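Local coordinates for protein HcgC (Methanococcus maripaludis S2, PDB 5O4J) that catalyses the SAM-dependent C-methylation of a pyridinol precursor, a step that probably belongs to the biosynthesis of the [Fe]-hydrogenase cofactor, at residues 11-16 / 226-231; 195-200 / 234-239; 190-195 / 240-245; 165-170 / 182-187. All coordinates share one frame; numbering follows the deposited sequence.

Contact 1 of 4, residues 11-16 / 226-231; sequences TTRSKI and NMSAIT
Ser-14 is gripped from several sides. Its OG, held between the backbone N and the carbonyl carbon (chi1 64°), takes the N-H of Ile-230 at 3.1 Å between Ile-230 N and Ser-14 OG, and donates its own O-H to Ile-16 O, 2.8 Å from Ser-14 OG. The main chain joins in: Ser-14 N lies 2.8 Å from Ile-230 O, almost along the C=O axis, and Ser-14 O accepts from Ser-228 OG at 2.8 Å. That hydroxyl also receives Arg-13 NE, 3.3 Å from Ser-228 OG and close to the guanidinium plane, while Met-227 SD lies over one guanidinium face. A very straight bond (174°) from Ala-229 N to Ile-16 O, 3.0 Å long, ties the chain beyond Ser-14 to segment 226-231. An alanine at Ser-14 would lose both hydroxyl bonds and would probably loosen the hold on Ile-16 and on the Ile-230 amide. Further out, the Glu-243 carboxylate receives the N-H groups of Lys-15 and Ile-16, and Asn-204 ND2 binds Thr-231 OG1. The non-hydrogen-bonded pair Arg-13/Thr-231 places all this where strands 10-13 and 230-234 meet, the two inner strands of a four-stranded antiparallel sheet packed against helices 177-193 and 239-251.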
loop_
_atom_site.group_PDB
_atom_site.type_symbol
_atom_site.label_atom_id
_atom_site.label_comp_id
_atom_site.label_asym_id
_atom_site.label_seq_id
_atom_site.Cartn_x
_atom_site.Cartn_y
_atom_site.Cartn_z
ATOM N N THR A 11 -18.025 -8.957 16.153
ATOM C CA THR A 11 -18.114 -7.610 15.605
ATOM C C THR A 11 -17.610 -6.640 16.658
ATOM O O THR A 11 -18.152 -6.588 17.765
ATOM C CB THR A 11 -19.544 -7.255 15.208
ATOM O OG1 THR A 11 -19.995 -8.173 14.210
ATOM C CG2 THR A 11 -19.605 -5.815 14.675
ATOM N N THR A 12 -16.600 -5.858 16.302
ATOM C CA THR A 12 -15.951 -4.940 17.227
ATOM C C THR A 12 -16.046 -3.531 16.659
ATOM O O THR A 12 -15.570 -3.274 15.553
ATOM C CB THR A 12 -14.492 -5.337 17.438
ATOM O OG1 THR A 12 -14.433 -6.712 17.841
ATOM C CG2 THR A 12 -13.845 -4.457 18.519
ATOM N N ARG A 13 -16.645 -2.623 17.420
ATOM C CA ARG A 13 -16.669 -1.207 17.078
ATOM C C ARG A 13 -15.585 -0.485 17.866
ATOM O O ARG A 13 -15.409 -0.722 19.066
ATOM C CB ARG A 13 -18.029 -0.588 17.394
ATOM C CG ARG A 13 -19.185 -1.118 16.547
ATOM C CD ARG A 13 -20.528 -0.529 16.987
ATOM N NE ARG A 13 -20.405 0.825 17.533
ATOM C CZ ARG A 13 -21.429 1.597 17.887
ATOM N NH1 ARG A 13 -22.678 1.169 17.750
ATOM N NH2 ARG A 13 -21.193 2.807 18.376
ATOM N N SER A 14 -14.851 0.393 17.195
ATOM C CA SER A 14 -13.774 1.098 17.873
ATOM C C SER A 14 -14.335 2.021 18.948
ATOM O O SER A 14 -15.401 2.625 18.788
ATOM C CB SER A 14 -12.920 1.897 16.883
ATOM O OG SER A 14 -13.641 2.937 16.222
ATOM N N LYS A 15 -13.614 2.107 20.065
ATOM C CA LYS A 15 -13.959 3.099 21.076
ATOM C C LYS A 15 -13.732 4.507 20.553
ATOM O O LYS A 15 -14.521 5.416 20.834
ATOM C CB LYS A 15 -13.150 2.862 22.350
ATOM C CG LYS A 15 -13.479 1.559 23.053
ATOM C CD LYS A 15 -12.487 1.275 24.162
ATOM C CE LYS A 15 -12.789 -0.048 24.833
ATOM N NZ LYS A 15 -14.067 0.064 25.591
ATOM N N ILE A 16 -12.652 4.707 19.801
ATOM C CA ILE A 16 -12.381 6.005 19.196
ATOM C C ILE A 16 -13.469 6.327 18.179
ATOM O O ILE A 16 -13.728 5.543 17.259
ATOM C CB ILE A 16 -10.981 6.005 18.561
ATOM C CG1 ILE A 16 -9.915 6.082 19.658
ATOM C CG2 ILE A 16 -10.807 7.155 17.549
ATOM C CD1 ILE A 16 -8.562 5.593 19.207
ATOM N N ASN A 226 -20.445 11.366 15.919
ATOM C CA ASN A 226 -20.561 10.637 17.182
ATOM C C ASN A 226 -20.785 9.145 16.921
ATOM O O ASN A 226 -21.769 8.539 17.349
ATOM C CB ASN A 226 -21.701 11.228 18.006
ATOM C CG ASN A 226 -21.688 10.758 19.443
ATOM O OD1 ASN A 226 -20.641 10.416 19.986
ATOM N ND2 ASN A 226 -22.861 10.749 20.070
ATOM N N MET A 227 -19.853 8.572 16.173
ATOM C CA MET A 227 -19.934 7.209 15.669
ATOM C C MET A 227 -18.532 6.623 15.688
ATOM O O MET A 227 -17.559 7.332 15.415
ATOM C CB MET A 227 -20.509 7.175 14.243
ATOM C CG MET A 227 -20.443 5.825 13.542
ATOM S SD MET A 227 -21.276 4.517 14.463
ATOM C CE MET A 227 -20.903 3.086 13.450
ATOM N N SER A 228 -18.435 5.333 16.014
ATOM C CA SER A 228 -17.161 4.633 15.984
ATOM C C SER A 228 -16.484 4.851 14.638
ATOM O O SER A 228 -17.120 4.746 13.589
ATOM C CB SER A 228 -17.364 3.128 16.201
ATOM O OG SER A 228 -17.834 2.838 17.502
ATOM N N ALA A 229 -15.177 5.123 14.667
ATOM C CA ALA A 229 -14.452 5.320 13.417
ATOM C C ALA A 229 -14.423 4.045 12.581
ATOM O O ALA A 229 -14.505 4.104 11.349
ATOM C CB ALA A 229 -13.029 5.815 13.681
ATOM N N ILE A 230 -14.295 2.887 13.222
ATOM C CA ILE A 230 -14.085 1.625 12.517
ATOM C C ILE A 230 -14.900 0.521 13.163
ATOM O O ILE A 230 -15.000 0.440 14.388
ATOM C CB ILE A 230 -12.594 1.232 12.493
ATOM C CG1 ILE A 230 -11.813 2.264 11.674
ATOM C CG2 ILE A 230 -12.407 -0.148 11.868
ATOM C CD1 ILE A 230 -10.311 2.087 11.681
ATOM N N THR A 231 -15.454 -0.349 12.326
ATOM C CA THR A 231 -16.111 -1.576 12.756
ATOM C C THR A 231 -15.415 -2.759 12.095
ATOM O O THR A 231 -15.143 -2.732 10.891
ATOM C CB THR A 231 -17.597 -1.537 12.397
ATOM O OG1 THR A 231 -18.200 -0.420 13.057
ATOM C CG2 THR A 231 -18.303 -2.821 12.817
#

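Contact 2 of 4, residues 195-200 / 234-239; sequences LDSVLY and SIDHVE. With 9KH (6-carboxy methyl-4-hydroxy-2-pyridinol), chain K.
Val-198 and Ser-234 form an antiparallel, non-hydrogen-bonded pair, CA atoms 4.0 Å apart. Leading into it, a type II turn runs from Leu-195 to Val-198 itself, with Ser-197 in a left-handed conformation. Ser-197 O then accepts Ile-235 N at 2.9 Å, from above the carbonyl plane. One residue beyond the pair, Leu-199 and Tyr-200 both face Ser-233, a classic beta bulge in strand 198-203, outermost in this chain's four-stranded sheet. Ser-197 OG bridges the two segments, donating to Asp-196 O at 2.7 Å and receiving Asp-236 N at 2.9 Å. An alanine at Ser-197 would remove both bonds and would probably leave the chain around Asp-236 less firmly tied to the turn. The side chains of Val-198 and Val-238 cross at about a right angle, Val-198 CG2 lying 3.9 Å from Val-238 CG1. Leu-199 splits its branches: CD1 packs on Ile-235 CD1 at 3.7 Å, whereas CD2 comes within 3.7 Å of N5 of the bound pyridinol, whose hydrogen bonds include Thr-179 and Ile-115 of the second subunit.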
loop_
_atom_site.group_PDB
_atom_site.type_symbol
_atom_site.label_atom_id
_atom_site.label_comp_id
_atom_site.label_asym_id
_atom_site.label_seq_id
_atom_site.Cartn_x
_atom_site.Cartn_y
_atom_site.Cartn_z
ATOM N N LEU A 195 -4.600 -7.781 10.672
ATOM C CA LEU A 195 -4.564 -8.498 11.939
ATOM C C LEU A 195 -5.092 -9.918 11.765
ATOM O O LEU A 195 -6.049 -10.158 11.021
ATOM C CB LEU A 195 -5.394 -7.769 12.996
ATOM C CG LEU A 195 -4.902 -6.399 13.451
ATOM C CD1 LEU A 195 -5.970 -5.742 14.325
ATOM C CD2 LEU A 195 -3.562 -6.492 14.188
ATOM N N ASP A 196 -4.469 -10.869 12.461
ATOM C CA ASP A 196 -4.929 -12.246 12.377
ATOM C C ASP A 196 -6.399 -12.343 12.745
ATOM O O ASP A 196 -6.846 -11.760 13.738
ATOM C CB ASP A 196 -4.120 -13.152 13.307
ATOM C CG ASP A 196 -4.554 -14.591 13.211
ATOM O OD1 ASP A 196 -4.614 -15.093 12.077
ATOM O OD2 ASP A 196 -4.835 -15.223 14.253
ATOM N N SER A 197 -7.145 -13.095 11.932
ATOM C CA SER A 197 -8.547 -13.483 12.114
ATOM C C SER A 197 -9.537 -12.419 11.640
ATOM O O SER A 197 -10.739 -12.679 11.680
ATOM C CB SER A 197 -8.888 -13.840 13.567
ATOM O OG SER A 197 -9.260 -12.702 14.316
ATOM N N VAL A 198 -9.092 -11.242 11.200
ATOM C CA VAL A 198 -10.032 -10.259 10.670
ATOM C C VAL A 198 -10.556 -10.747 9.328
ATOM O O VAL A 198 -9.782 -11.172 8.461
ATOM C CB VAL A 198 -9.371 -8.879 10.544
ATOM C CG1 VAL A 198 -10.288 -7.898 9.789
ATOM C CG2 VAL A 198 -9.017 -8.340 11.928
ATOM N N LEU A 199 -11.886 -10.715 9.169
ATOM C CA LEU A 199 -12.539 -11.006 7.895
ATOM C C LEU A 199 -12.608 -9.760 7.021
ATOM O O LEU A 199 -12.242 -9.790 5.844
ATOM C CB LEU A 199 -13.949 -11.525 8.142
ATOM C CG LEU A 199 -14.119 -12.916 8.748
ATOM C CD1 LEU A 199 -13.571 -12.971 10.157
ATOM C CD2 LEU A 199 -15.592 -13.299 8.769
ATOM N N TYR A 200 -13.128 -8.671 7.569
ATOM C CA TYR A 200 -13.149 -7.416 6.829
ATOM C C TYR A 200 -13.243 -6.277 7.826
ATOM O O TYR A 200 -13.567 -6.482 8.999
ATOM C CB TYR A 200 -14.294 -7.373 5.805
ATOM C CG TYR A 200 -15.710 -7.377 6.368
ATOM C CD1 TYR A 200 -16.319 -6.198 6.787
ATOM C CD2 TYR A 200 -16.437 -8.547 6.451
ATOM C CE1 TYR A 200 -17.617 -6.192 7.293
ATOM C CE2 TYR A 200 -17.737 -8.557 6.959
ATOM C CZ TYR A 200 -18.316 -7.376 7.371
ATOM O OH TYR A 200 -19.597 -7.369 7.857
ATOM N N SER A 234 -14.249 -10.224 12.840
ATOM C CA SER A 234 -13.098 -11.087 13.071
ATOM C C SER A 234 -13.506 -12.340 13.843
ATOM O O SER A 234 -14.533 -12.375 14.526
ATOM C CB SER A 234 -11.997 -10.345 13.839
ATOM O OG SER A 234 -12.414 -10.030 15.155
ATOM N N ILE A 235 -12.655 -13.366 13.760
ATOM C CA ILE A 235 -12.887 -14.570 14.551
ATOM C C ILE A 235 -12.449 -14.351 15.987
ATOM O O ILE A 235 -13.120 -14.790 16.925
ATOM C CB ILE A 235 -12.152 -15.777 13.946
ATOM C CG1 ILE A 235 -12.448 -15.931 12.452
ATOM C CG2 ILE A 235 -12.502 -17.061 14.722
ATOM C CD1 ILE A 235 -13.908 -16.103 12.112
ATOM N N ASP A 236 -11.309 -13.693 16.175
ATOM C CA ASP A 236 -10.684 -13.513 17.474
ATOM C C ASP A 236 -10.764 -12.060 17.916
ATOM O O ASP A 236 -11.093 -11.155 17.143
ATOM C CB ASP A 236 -9.229 -13.986 17.433
ATOM C CG ASP A 236 -9.109 -15.462 17.109
ATOM O OD1 ASP A 236 -10.019 -16.230 17.487
ATOM O OD2 ASP A 236 -8.109 -15.854 16.480
ATOM N N HIS A 237 -10.434 -11.839 19.184
ATOM C CA HIS A 237 -10.471 -10.494 19.730
ATOM C C HIS A 237 -9.434 -9.617 19.044
ATOM O O HIS A 237 -8.268 -9.999 18.910
ATOM C CB HIS A 237 -10.228 -10.524 21.239
ATOM C CG HIS A 237 -11.321 -11.199 22.002
ATOM N ND1 HIS A 237 -12.470 -10.547 22.395
ATOM C CD2 HIS A 237 -11.430 -12.467 22.467
ATOM C CE1 HIS A 237 -13.251 -11.391 23.047
ATOM N NE2 HIS A 237 -12.642 -12.561 23.108
ATOM N N VAL A 238 -9.869 -8.425 18.639
ATOM C CA VAL A 238 -9.001 -7.425 18.022
ATOM C C VAL A 238 -9.161 -6.060 18.668
ATOM O O VAL A 238 -8.484 -5.113 18.270
ATOM C CB VAL A 238 -9.256 -7.336 16.501
ATOM C CG1 VAL A 238 -8.826 -8.626 15.811
ATOM C CG2 VAL A 238 -10.723 -7.042 16.204
ATOM N N GLU A 239 -9.988 -5.963 19.713
ATOM C CA GLU A 239 -10.309 -4.677 20.322
ATOM C C GLU A 239 -9.060 -3.869 20.677
ATOM O O GLU A 239 -9.021 -2.653 20.448
ATOM C CB GLU A 239 -11.179 -4.902 21.562
ATOM C CG GLU A 239 -10.621 -5.929 22.548
ATOM C CD GLU A 239 -11.676 -6.488 23.484
ATOM O OE1 GLU A 239 -12.844 -6.059 23.400
ATOM O OE2 GLU A 239 -11.333 -7.367 24.302
HETATM C C2 9KH K . -18.987 -16.158 6.330
HETATM C C3 9KH K . -18.430 -15.039 5.735
HETATM C C4 9KH K . -18.475 -13.823 6.390
HETATM C C6 9KH K . -19.601 -14.797 8.204
HETATM O O1 9KH K . -18.947 -17.355 5.687
HETATM N N5 9KH K . -19.047 -13.720 7.602
HETATM C C7 9KH K . -19.585 -16.040 7.577
HETATM O O8 9KH K . -20.172 -14.648 9.427
HETATM C C9 9KH K . -17.777 -15.149 4.382
HETATM C C10 9KH K . -17.862 -12.601 5.756
HETATM C C12 9KH K . -18.747 -12.028 4.674
HETATM O O13 9KH K . -18.167 -11.458 3.735
HETATM O O14 9KH K . -19.994 -12.118 4.762
#

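Contact 3 of 4, residues 190-195 / 240-245; sequences REINEL and YELEEI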
loop_
_atom_site.group_PDB
_atom_site.type_symbol
_atom_site.label_atom_id
_atom_site.label_comp_id
_atom_site.label_asym_id
_atom_site.label_seq_id
_atom_site.Cartn_x
_atom_site.Cartn_y
_atom_site.Cartn_z
ATOM N N ARG A 190 -6.496 -0.348 6.677
ATOM C CA ARG A 190 -5.664 -1.241 5.889
ATOM C C ARG A 190 -4.756 -2.066 6.787
ATOM O O ARG A 190 -4.566 -3.264 6.542
ATOM C CB ARG A 190 -4.885 -0.429 4.851
ATOM C CG ARG A 190 -5.849 0.187 3.821
ATOM C CD ARG A 190 -5.177 0.775 2.594
ATOM N NE ARG A 190 -5.558 2.174 2.396
ATOM C CZ ARG A 190 -4.802 3.224 2.715
ATOM N NH1 ARG A 190 -3.595 3.057 3.244
ATOM N NH2 ARG A 190 -5.253 4.454 2.497
ATOM N N GLU A 191 -4.255 -1.469 7.877
ATOM C CA GLU A 191 -3.434 -2.222 8.823
ATOM C C GLU A 191 -4.276 -3.162 9.681
ATOM O O GLU A 191 -3.859 -4.293 9.961
ATOM C CB GLU A 191 -2.644 -1.266 9.722
ATOM C CG GLU A 191 -1.667 -1.997 10.617
ATOM C CD GLU A 191 -0.813 -1.083 11.490
ATOM O OE1 GLU A 191 -0.792 0.153 11.279
ATOM O OE2 GLU A 191 -0.150 -1.633 12.388
ATOM N N ILE A 192 -5.450 -2.705 10.128
ATOM C CA ILE A 192 -6.331 -3.545 10.937
ATOM C C ILE A 192 -6.739 -4.789 10.163
ATOM O O ILE A 192 -6.830 -5.889 10.725
ATOM C CB ILE A 192 -7.552 -2.729 11.397
ATOM C CG1 ILE A 192 -7.134 -1.739 12.480
ATOM C CG2 ILE A 192 -8.696 -3.629 11.877
ATOM C CD1 ILE A 192 -8.061 -0.554 12.626
ATOM N N ASN A 193 -7.008 -4.638 8.863
ATOM C CA ASN A 193 -7.454 -5.789 8.088
ATOM C C ASN A 193 -6.424 -6.908 8.103
ATOM O O ASN A 193 -6.788 -8.080 7.977
ATOM C CB ASN A 193 -7.760 -5.386 6.655
ATOM C CG ASN A 193 -8.761 -6.307 6.023
ATOM O OD1 ASN A 193 -9.907 -6.380 6.456
ATOM N ND2 ASN A 193 -8.334 -7.035 5.006
ATOM N N GLU A 194 -5.144 -6.563 8.262
ATOM C CA GLU A 194 -4.071 -7.545 8.279
ATOM C C GLU A 194 -3.884 -8.213 9.634
ATOM O O GLU A 194 -3.081 -9.145 9.736
ATOM C CB GLU A 194 -2.771 -6.881 7.812
ATOM C CG GLU A 194 -2.844 -6.502 6.347
ATOM C CD GLU A 194 -1.544 -5.964 5.771
ATOM O OE1 GLU A 194 -0.603 -5.662 6.535
ATOM O OE2 GLU A 194 -1.477 -5.840 4.534
ATOM N N LEU A 195 -4.600 -7.781 10.672
ATOM C CA LEU A 195 -4.564 -8.498 11.939
ATOM C C LEU A 195 -5.092 -9.918 11.765
ATOM O O LEU A 195 -6.049 -10.158 11.021
ATOM C CB LEU A 195 -5.394 -7.769 12.996
ATOM C CG LEU A 195 -4.902 -6.399 13.451
ATOM C CD1 LEU A 195 -5.970 -5.742 14.325
ATOM C CD2 LEU A 195 -3.562 -6.492 14.188
ATOM N N TYR A 240 -8.028 -4.510 21.227
ATOM C CA TYR A 240 -6.872 -3.737 21.688
ATOM C C TYR A 240 -6.038 -3.217 20.525
ATOM O O TYR A 240 -5.655 -2.037 20.503
ATOM C CB TYR A 240 -6.018 -4.582 22.629
ATOM C CG TYR A 240 -6.768 -4.973 23.871
ATOM C CD1 TYR A 240 -7.631 -4.076 24.489
ATOM C CD2 TYR A 240 -6.645 -6.242 24.409
ATOM C CE1 TYR A 240 -8.335 -4.428 25.615
ATOM C CE2 TYR A 240 -7.343 -6.600 25.540
ATOM C CZ TYR A 240 -8.187 -5.688 26.133
ATOM O OH TYR A 240 -8.887 -6.042 27.253
ATOM N N GLU A 241 -5.723 -4.080 19.560
ATOM C CA GLU A 241 -4.944 -3.632 18.410
ATOM C C GLU A 241 -5.709 -2.588 17.610
ATOM O O GLU A 241 -5.106 -1.670 17.036
ATOM C CB GLU A 241 -4.579 -4.829 17.527
ATOM C CG GLU A 241 -3.645 -5.824 18.198
ATOM C CD GLU A 241 -4.386 -6.894 18.998
ATOM O OE1 GLU A 241 -5.586 -6.709 19.302
ATOM O OE2 GLU A 241 -3.760 -7.923 19.331
ATOM N N LEU A 242 -7.039 -2.708 17.573
ATOM C CA LEU A 242 -7.873 -1.739 16.867
ATOM C C LEU A 242 -7.633 -0.322 17.377
ATOM O O LEU A 242 -7.398 0.605 16.589
ATOM C CB LEU A 242 -9.342 -2.137 17.029
ATOM C CG LEU A 242 -10.454 -1.199 16.582
ATOM C CD1 LEU A 242 -10.289 -0.757 15.150
ATOM C CD2 LEU A 242 -11.814 -1.892 16.785
ATOM N N GLU A 243 -7.678 -0.130 18.695
ATOM C CA GLU A 243 -7.458 1.207 19.240
ATOM C C GLU A 243 -5.999 1.639 19.083
ATOM O O GLU A 243 -5.720 2.813 18.817
ATOM C CB GLU A 243 -7.862 1.262 20.715
ATOM C CG GLU A 243 -9.296 0.787 21.056
ATOM C CD GLU A 243 -10.384 1.501 20.269
ATOM O OE1 GLU A 243 -10.330 2.744 20.172
ATOM O OE2 GLU A 243 -11.312 0.819 19.786
ATOM N N GLU A 244 -5.055 0.708 19.262
ATOM C CA GLU A 244 -3.644 1.066 19.136
ATOM C C GLU A 244 -3.315 1.552 17.727
ATOM O O GLU A 244 -2.570 2.526 17.563
ATOM C CB GLU A 244 -2.756 -0.122 19.509
ATOM C CG GLU A 244 -2.725 -0.448 21.002
ATOM C CD GLU A 244 -1.723 0.393 21.777
ATOM O OE1 GLU A 244 -1.894 0.541 23.005
ATOM O OE2 GLU A 244 -0.759 0.899 21.162
ATOM N N ILE A 245 -3.856 0.897 16.697
ATOM C CA ILE A 245 -3.566 1.306 15.327
ATOM C C ILE A 245 -4.162 2.676 15.035
ATOM O O ILE A 245 -3.523 3.523 14.400
ATOM C CB ILE A 245 -4.073 0.238 14.342
ATOM C CG1 ILE A 245 -3.179 -0.997 14.439
ATOM C CG2 ILE A 245 -4.108 0.771 12.918
ATOM C CD1 ILE A 245 -3.792 -2.234 13.866
#
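The tightest point of this helix-helix contact is where Ile-192 and Leu-242 meet: their CD1 tips press together at 3.4 Å, closer than ordinary van der Waals contact. Ile-245 makes the most contact; its CD1 meets Ile-192 CG1, which is anti to its carbonyl carbon (chi1 -73°), at 3.7 Å, the two side chains crossing obliquely. Beneath this cluster both Ile-192 and Leu-242 rest on Ile-230 and Val-232 of strand 230-234, so the close packing lies on the side that faces the sheet. Toward solvent the contact slackens. Leu-195, just past the end of helix 177-193, reaches tip to tip toward Ile-245, its CD1 still 4.2 Å from Ile-245 CD1. It leans instead on the aliphatic root of Glu-241, whose CB is 3.6 Å from Leu-195 CD1. On the same outer side Glu-191, its CG anti to the backbone N and its chain extended, runs across Ile-245 and brings OE2 within 3.7 Å of Ile-245 CG1. Between the segments the contacts are apolar and van der Waals, so apolar packing does the joining. Glu-241 lends its CB to Leu-195, whereas Glu-191 lays its carboxylate along Ile-245, where a salt bridge to Lys-248 probably offsets its charge.

Contact 4 of 4, residues 165-170 / 182-187; sequences TYRSSK and VDIIMD. With LI (lithium ion), chain I.
Electrostatics dominate. Arg-167 grips a single oxygen of Asp-187 end-on, with NH2 at 2.7 Å and NH1 at 2.9 Å from OD2. The oxygen lies in the guanidinium plane, but the nitrogens meet it from above the carboxylate plane, the two planes being 35° apart. Asp-187 OD1 has its own salt bridge, to Arg-190, so two arginines share the carboxylate. The Asp-183 carboxylate adds charge without a direct bond to Arg-167: its OD2 is 4.2 Å from Arg-167 NH1 and is hydrogen-bonded to Ser-172 OG, which also accepts Arg-167 NE and so links the two side chains. Packing completes the clamp. Asp-183 CB touches one guanidinium face, 3.5 Å from Arg-167 NH1, and Lys-170 CB covers the centre of the opposite face; Lys-170 NZ goes on to Glu-194 of the third subunit. Metal binding occupies the type II turn from Arg-167 to Lys-170, where Ser-169 OG binds a lithium ion at 2.5 Å, as does a water. Strand 159-167 ends the parallel part of a mixed sheet consistent with the Rossmann clan; segment 182-187, its axis 11.0 Å from that of 165-167 and running the same way (4°), is not a classical crossover's return helix but leads toward the four-stranded sheet.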
loop_
_atom_site.group_PDB
_atom_site.type_symbol
_atom_site.label_atom_id
_atom_site.label_comp_id
_atom_site.label_asym_id
_atom_site.label_seq_id
_atom_site.Cartn_x
_atom_site.Cartn_y
_atom_site.Cartn_z
ATOM N N THR A 165 0.012 21.406 8.273
ATOM C CA THR A 165 -0.332 20.179 8.977
ATOM C C THR A 165 -0.131 19.002 8.038
ATOM O O THR A 165 -0.745 18.944 6.965
ATOM C CB THR A 165 -1.772 20.215 9.504
ATOM O OG1 THR A 165 -2.001 21.423 10.248
ATOM C CG2 THR A 165 -2.018 19.033 10.419
ATOM N N TYR A 166 0.708 18.057 8.461
ATOM C CA TYR A 166 1.028 16.875 7.679
ATOM C C TYR A 166 0.945 15.643 8.567
ATOM O O TYR A 166 0.891 15.728 9.800
ATOM C CB TYR A 166 2.434 16.943 7.077
ATOM C CG TYR A 166 2.741 18.228 6.355
ATOM C CD1 TYR A 166 2.103 18.551 5.168
ATOM C CD2 TYR A 166 3.691 19.114 6.854
ATOM C CE1 TYR A 166 2.394 19.734 4.504
ATOM C CE2 TYR A 166 3.988 20.292 6.194
ATOM C CZ TYR A 166 3.344 20.598 5.031
ATOM O OH TYR A 166 3.657 21.779 4.383
ATOM N N ARG A 167 0.976 14.485 7.926
ATOM C CA ARG A 167 1.099 13.217 8.630
ATOM C C ARG A 167 2.526 12.699 8.464
ATOM O O ARG A 167 3.015 12.537 7.338
ATOM C CB ARG A 167 0.080 12.205 8.105
ATOM C CG ARG A 167 -1.361 12.674 8.271
ATOM C CD ARG A 167 -2.356 11.521 8.109
ATOM N NE ARG A 167 -2.321 10.991 6.755
ATOM C CZ ARG A 167 -2.376 9.705 6.429
ATOM N NH1 ARG A 167 -2.350 9.352 5.155
ATOM N NH2 ARG A 167 -2.450 8.771 7.361
ATOM N N SER A 168 3.210 12.463 9.582
ATOM C CA SER A 168 4.550 11.905 9.518
ATOM C C SER A 168 4.511 10.536 8.851
ATOM O O SER A 168 3.712 9.676 9.222
ATOM C CB SER A 168 5.138 11.800 10.927
ATOM O OG SER A 168 4.489 10.781 11.666
ATOM N N SER A 169 5.354 10.349 7.838
ATOM C CA SER A 169 5.554 9.107 7.094
ATOM C C SER A 169 4.392 8.691 6.198
ATOM O O SER A 169 4.472 7.622 5.589
ATOM C CB SER A 169 5.871 7.924 8.019
ATOM O OG SER A 169 7.119 8.124 8.649
ATOM N N LYS A 170 3.321 9.473 6.096
ATOM C CA LYS A 170 2.150 9.063 5.336
ATOM C C LYS A 170 1.719 10.175 4.394
ATOM O O LYS A 170 1.929 11.357 4.670
ATOM C CB LYS A 170 0.977 8.702 6.265
ATOM C CG LYS A 170 1.268 7.529 7.182
ATOM C CD LYS A 170 1.337 6.238 6.401
ATOM C CE LYS A 170 1.198 5.032 7.319
ATOM N NZ LYS A 170 1.181 3.756 6.552
ATOM N N VAL A 182 -10.118 11.394 7.366
ATOM C CA VAL A 182 -10.378 10.335 6.393
ATOM C C VAL A 182 -9.137 9.472 6.209
ATOM O O VAL A 182 -9.197 8.241 6.246
ATOM C CB VAL A 182 -10.835 10.956 5.056
ATOM C CG1 VAL A 182 -10.846 9.914 3.938
ATOM C CG2 VAL A 182 -12.208 11.584 5.223
ATOM N N ASP A 183 -7.991 10.106 6.008
ATOM C CA ASP A 183 -6.781 9.349 5.718
ATOM C C ASP A 183 -6.307 8.556 6.935
ATOM O O ASP A 183 -5.797 7.441 6.795
ATOM C CB ASP A 183 -5.699 10.298 5.220
ATOM C CG ASP A 183 -5.977 10.822 3.832
ATOM O OD1 ASP A 183 -6.879 10.302 3.132
ATOM O OD2 ASP A 183 -5.272 11.768 3.426
ATOM N N ILE A 184 -6.446 9.126 8.135
ATOM C CA ILE A 184 -6.158 8.391 9.361
ATOM C C ILE A 184 -6.991 7.122 9.411
ATOM O O ILE A 184 -6.489 6.028 9.704
ATOM C CB ILE A 184 -6.422 9.283 10.589
ATOM C CG1 ILE A 184 -5.328 10.340 10.716
ATOM C CG2 ILE A 184 -6.504 8.454 11.882
ATOM C CD1 ILE A 184 -5.705 11.498 11.629
ATOM N N ILE A 185 -8.284 7.250 9.133
ATOM C CA ILE A 185 -9.159 6.092 9.210
ATOM C C ILE A 185 -8.814 5.078 8.120
ATOM O O ILE A 185 -8.751 3.870 8.382
ATOM C CB ILE A 185 -10.634 6.547 9.161
ATOM C CG1 ILE A 185 -10.975 7.288 10.460
ATOM C CG2 ILE A 185 -11.552 5.350 8.971
ATOM C CD1 ILE A 185 -12.327 7.991 10.473
ATOM N N MET A 186 -8.571 5.547 6.887
ATOM C CA MET A 186 -8.267 4.633 5.788
ATOM C C MET A 186 -6.966 3.876 6.032
ATOM O O MET A 186 -6.900 2.653 5.838
ATOM C CB MET A 186 -8.199 5.410 4.476
ATOM C CG MET A 186 -9.528 5.965 4.019
ATOM S SD MET A 186 -10.772 4.706 3.654
ATOM C CE MET A 186 -10.116 4.098 2.107
ATOM N N ASP A 187 -5.910 4.582 6.456
ATOM C CA ASP A 187 -4.651 3.902 6.731
ATOM C C ASP A 187 -4.815 2.928 7.897
ATOM O O ASP A 187 -4.250 1.832 7.884
ATOM C CB ASP A 187 -3.545 4.922 7.023
ATOM C CG ASP A 187 -2.950 5.530 5.754
ATOM O OD1 ASP A 187 -3.226 5.011 4.659
ATOM O OD2 ASP A 187 -2.189 6.519 5.854
HETATM LI LI LI I . 8.252 9.890 10.087
HETATM O O HOH W 1 8.479 11.279 11.981
#

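How the contacts relate
Helix 177-193 joins contacts 4 and 3: contact 4 uses its middle and contact 3 its end, with centres 15 Å apart, and the chain then passes through Leu-195, common to contacts 3 and 2, whose centres are 9 Å apart. Contact 1 lies 12 Å from contact 3 and meets it through Glu-243 and through Ile-192 CD1, 3.6 Å from Ile-230 CD1. Contact 2 alone touches the pyridinol; the side chain of Thr-11 in contact 1 stays about 8 Å from it. Contact 4 lies nearer another ligand, PJL, about 8 Å from the side chain of Asp-183. Between subunits, contact 4 of one chain meets contact 3 of the third subunit.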